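Local coordinates for protein 2-hydroxy-3-oxopropionate reductase (Polaromonas sp. JS666, PDB 4DLL) that probably reduces 2-hydroxy-3-oxopropionate (tartronate semialdehyde) to glycerate with a nicotinamide cofactor, as a member of the 3-hydroxyisobutyrate dehydrogenase family, at residues 101-104 against 105-109; 167-170 against 171-174. All coordinates share one frame; numbering follows the deposited sequence.

Contact 1: 101-104 against 105-109; sequences VQDV and LFAQG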
loop_
_atom_site.group_PDB
_atom_site.type_symbol
_atom_site.label_atom_id
_atom_site.label_comp_id
_atom_site.label_asym_id
_atom_site.label_seq_id
_atom_site.Cartn_x
_atom_site.Cartn_y
_atom_site.Cartn_z
ATOM N N VAL A 101 -15.170 25.257 -10.648
ATOM C CA VAL A 101 -14.941 26.077 -9.458
ATOM C C VAL A 101 -14.787 27.554 -9.837
ATOM O O VAL A 101 -15.439 28.397 -9.241
ATOM C CB VAL A 101 -13.796 25.574 -8.558
ATOM C CG1 VAL A 101 -13.409 26.661 -7.534
ATOM C CG2 VAL A 101 -14.234 24.366 -7.810
ATOM N N GLN A 102 -13.977 27.845 -10.860
ATOM C CA GLN A 102 -13.767 29.192 -11.378
ATOM C C GLN A 102 -15.093 29.839 -11.748
ATOM O O GLN A 102 -15.368 30.965 -11.349
ATOM C CB GLN A 102 -12.837 29.120 -12.595
ATOM C CG GLN A 102 -12.975 30.281 -13.656
ATOM C CD GLN A 102 -11.820 31.274 -13.636
ATOM O OE1 GLN A 102 -10.687 30.940 -13.252
ATOM N NE2 GLN A 102 -12.098 32.507 -14.077
ATOM N N ASP A 103 -15.900 29.106 -12.521
ATOM C CA ASP A 103 -17.167 29.601 -13.031
ATOM C C ASP A 103 -18.091 29.965 -11.875
ATOM O O ASP A 103 -18.466 31.137 -11.700
ATOM C CB ASP A 103 -17.831 28.556 -13.926
ATOM C CG ASP A 103 -19.009 29.122 -14.695
ATOM O OD1 ASP A 103 -18.796 29.594 -15.837
ATOM O OD2 ASP A 103 -20.140 29.138 -14.148
ATOM N N VAL A 104 -18.425 28.974 -11.058
ATOM C CA VAL A 104 -19.191 29.232 -9.823
ATOM C C VAL A 104 -18.713 30.438 -8.963
ATOM O O VAL A 104 -19.518 31.298 -8.575
ATOM C CB VAL A 104 -19.335 27.962 -8.962
ATOM C CG1 VAL A 104 -20.179 28.258 -7.720
ATOM C CG2 VAL A 104 -20.011 26.894 -9.779
ATOM N N LEU A 105 -17.410 30.503 -8.692
ATOM C CA LEU A 105 -16.877 31.559 -7.852
ATOM C C LEU A 105 -17.004 32.915 -8.534
ATOM O O LEU A 105 -17.405 33.899 -7.915
ATOM C CB LEU A 105 -15.400 31.281 -7.536
ATOM C CG LEU A 105 -15.012 30.565 -6.223
ATOM C CD1 LEU A 105 -13.497 30.402 -6.184
ATOM C CD2 LEU A 105 -15.477 31.371 -5.044
ATOM N N PHE A 106 -16.671 32.974 -9.820
ATOM C CA PHE A 106 -16.595 34.266 -10.497
ATOM C C PHE A 106 -17.692 34.481 -11.545
ATOM O O PHE A 106 -18.422 35.453 -11.445
ATOM C CB PHE A 106 -15.166 34.526 -11.002
ATOM C CG PHE A 106 -14.120 34.295 -9.934
ATOM C CD1 PHE A 106 -13.957 35.201 -8.886
ATOM C CD2 PHE A 106 -13.335 33.142 -9.948
ATOM C CE1 PHE A 106 -13.019 34.965 -7.859
ATOM C CE2 PHE A 106 -12.390 32.896 -8.924
ATOM C CZ PHE A 106 -12.246 33.796 -7.877
ATOM N N ALA A 107 -17.872 33.580 -12.505
ATOM C CA ALA A 107 -19.002 33.729 -13.448
ATOM C C ALA A 107 -20.373 33.864 -12.753
ATOM O O ALA A 107 -21.259 34.576 -13.257
ATOM C CB ALA A 107 -19.047 32.560 -14.442
ATOM N N GLN A 108 -20.546 33.151 -11.628
ATOM C CA GLN A 108 -21.817 33.070 -10.903
ATOM C C GLN A 108 -21.823 33.954 -9.649
ATOM O O GLN A 108 -22.785 33.992 -8.922
ATOM C CB GLN A 108 -22.155 31.601 -10.544
ATOM C CG GLN A 108 -22.787 30.799 -11.669
ATOM C CD GLN A 108 -23.482 29.491 -11.195
ATOM O OE1 GLN A 108 -23.100 28.392 -11.626
ATOM N NE2 GLN A 108 -24.498 29.609 -10.307
ATOM N N GLY A 109 -20.728 34.646 -9.389
ATOM C CA GLY A 109 -20.727 35.695 -8.390
ATOM C C GLY A 109 -20.789 35.264 -6.932
ATOM O O GLY A 109 -21.284 36.006 -6.091
#
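V101 and L105 sit one turn apart in helix 98-107, in the Rossmann-type NAD-binding domain, and their side chains run side by side in the same direction. The side chain of L105 can be followed outward. Its CB packs 3.4 Å from V101 O, the carbonyl that also accepts the hydrogen bond from L105 N; CG passes the same oxygen, and CD1 reaches V101 CG1 at 4.0 Å. Beyond this helix, V101 and L105 both meet strand 119-122 and helix 128-140, so branched apolar residues suit this buried side.

The next turn is regular too, with F106 N bonded to Q102 O at 2.8 Å. A chi1 of -50° puts F106 CG beside the backbone N, and ring atom CD2 comes within 3.3 Å of Q102 O. L105 CB lies over one face of this ring, toward its rim, while R137 makes a cation-pi contact with it.

The helix then widens into a pi-type turn at its C-terminal end: Q108 N, not A107 N, is hydrogen-bonded to D103 O, at 2.9 Å. G109, with positive phi, leaves the helix, a conformation that favours glycine, and stands as N-cap of helix 110-113. On the exposed side, a methyl is all that A107 presents to the aspartate: its CB lies 3.3 Å from D103 OD1.

Contact 2: 167-170 against 171-174; sequences GGKP and ADFE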
loop_
_atom_site.group_PDB
_atom_site.type_symbol
_atom_site.label_atom_id
_atom_site.label_comp_id
_atom_site.label_asym_id
_atom_site.label_seq_id
_atom_site.Cartn_x
_atom_site.Cartn_y
_atom_site.Cartn_z
ATOM N N GLY A 167 -4.187 23.075 2.853
ATOM C CA GLY A 167 -3.164 24.066 2.405
ATOM C C GLY A 167 -3.695 25.425 2.817
ATOM O O GLY A 167 -4.889 25.664 2.640
ATOM N N GLY A 168 -2.846 26.298 3.406
ATOM C CA GLY A 168 -3.208 27.714 3.635
ATOM C C GLY A 168 -2.527 28.279 4.871
ATOM O O GLY A 168 -1.516 27.740 5.321
ATOM N N LYS A 169 -3.118 29.320 5.460
ATOM C CA LYS A 169 -2.457 30.044 6.553
ATOM C C LYS A 169 -2.832 29.405 7.909
ATOM O O LYS A 169 -3.909 28.897 8.036
ATOM C CB LYS A 169 -2.748 31.575 6.453
ATOM C CG LYS A 169 -2.383 32.191 5.025
ATOM C CD LYS A 169 -0.809 32.005 4.641
ATOM C CE LYS A 169 -0.443 31.875 3.113
ATOM N NZ LYS A 169 -0.539 30.434 2.524
ATOM N N PRO A 170 -1.925 29.391 8.908
ATOM C CA PRO A 170 -2.271 28.691 10.157
ATOM C C PRO A 170 -3.537 29.236 10.809
ATOM O O PRO A 170 -4.411 28.460 11.145
ATOM C CB PRO A 170 -1.035 28.894 11.042
ATOM C CG PRO A 170 0.046 29.049 10.112
ATOM C CD PRO A 170 -0.548 29.891 8.968
ATOM N N ALA A 171 -3.664 30.557 10.920
ATOM C CA ALA A 171 -4.874 31.187 11.475
ATOM C C ALA A 171 -6.165 30.767 10.786
ATOM O O ALA A 171 -7.149 30.531 11.451
ATOM C CB ALA A 171 -4.746 32.705 11.458
ATOM N N ASP A 172 -6.161 30.665 9.454
ATOM C CA ASP A 172 -7.352 30.245 8.733
ATOM C C ASP A 172 -7.646 28.757 9.043
ATOM O O ASP A 172 -8.807 28.368 9.290
ATOM C CB ASP A 172 -7.162 30.486 7.224
ATOM C CG ASP A 172 -7.181 31.972 6.852
ATOM O OD1 ASP A 172 -7.924 32.732 7.498
ATOM O OD2 ASP A 172 -6.498 32.388 5.888
ATOM N N PHE A 173 -6.577 27.933 9.056
ATOM C CA PHE A 173 -6.713 26.536 9.350
ATOM C C PHE A 173 -7.256 26.353 10.758
ATOM O O PHE A 173 -8.121 25.506 10.946
ATOM C CB PHE A 173 -5.368 25.789 9.187
ATOM C CG PHE A 173 -5.407 24.356 9.655
ATOM C CD1 PHE A 173 -5.924 23.346 8.803
ATOM C CD2 PHE A 173 -4.937 24.013 10.940
ATOM C CE1 PHE A 173 -5.977 22.018 9.186
ATOM C CE2 PHE A 173 -4.988 22.665 11.381
ATOM C CZ PHE A 173 -5.499 21.652 10.509
ATOM N N GLU A 174 -6.765 27.119 11.744
ATOM C CA GLU A 174 -7.408 27.012 13.068
ATOM C C GLU A 174 -8.870 27.457 13.021
ATOM O O GLU A 174 -9.747 26.825 13.577
ATOM C CB GLU A 174 -6.627 27.774 14.139
ATOM C CG GLU A 174 -5.256 27.194 14.305
ATOM C CD GLU A 174 -5.323 25.833 14.957
ATOM O OE1 GLU A 174 -6.006 25.750 16.010
ATOM O OE2 GLU A 174 -4.715 24.846 14.431
HETATM O O HOH W 1 -5.545 30.458 4.211
#
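K169 and D172 meet at the first turn of helix 170-183, where strand 162-167 of the Rossmann-type domain passes into the helix. K169 holds the N-cap position. The D172 carboxylate folds back toward the helix start, its CG beside the backbone N (chi1 -71°), which brings OD2 to 3.9 Å from K169 CB. A water joins the two residues: it accepts from K169 N at 3.0 Å and donates to D172 OD2 at 2.7 Å. An acidic group suits this end, where the helix dipole would probably favour its negative charge. The lysine chain leads its ammonium away from the aspartate.

P170 suits the first helical turn, since its nitrogen has no hydrogen to offer and needs no acceptor there. F173 has CG anti to its backbone N (chi1 172°), so that the ring leaves the turn and stacks with H188, while D172 and F173 both touch strand 144-151. The same histidine is tied to the loop before the helix, its NE2 hydrogen-bonded to G168 O.

Backbone bonds from F173 N to K169 O and from E174 N to P170 O close the turn. Alongside the second of these, E174 CG lies 3.5 Å from P170 O.

From the N terminus the chain meets contact 1 first, along helix 98-107, after which residues 108-109 lead into helix 110-113 on the way to strand 119-122. It then passes through helix 128-140 and strand 144-151 before strand 162-167 delivers it to contact 2, at the start of helix 170-183. Each contact closes a short local turn, and the two follow in series, neither nesting nor crossing. The centres of contact 1 and contact 2 lie about 23 Å apart, and the two do not touch. Contact 1 ties its helix to strand 119-122 and helix 128-140, whereas contact 2 joins its helix to strands 144-151 and 184-190, toward the far edge of the same mixed sheet.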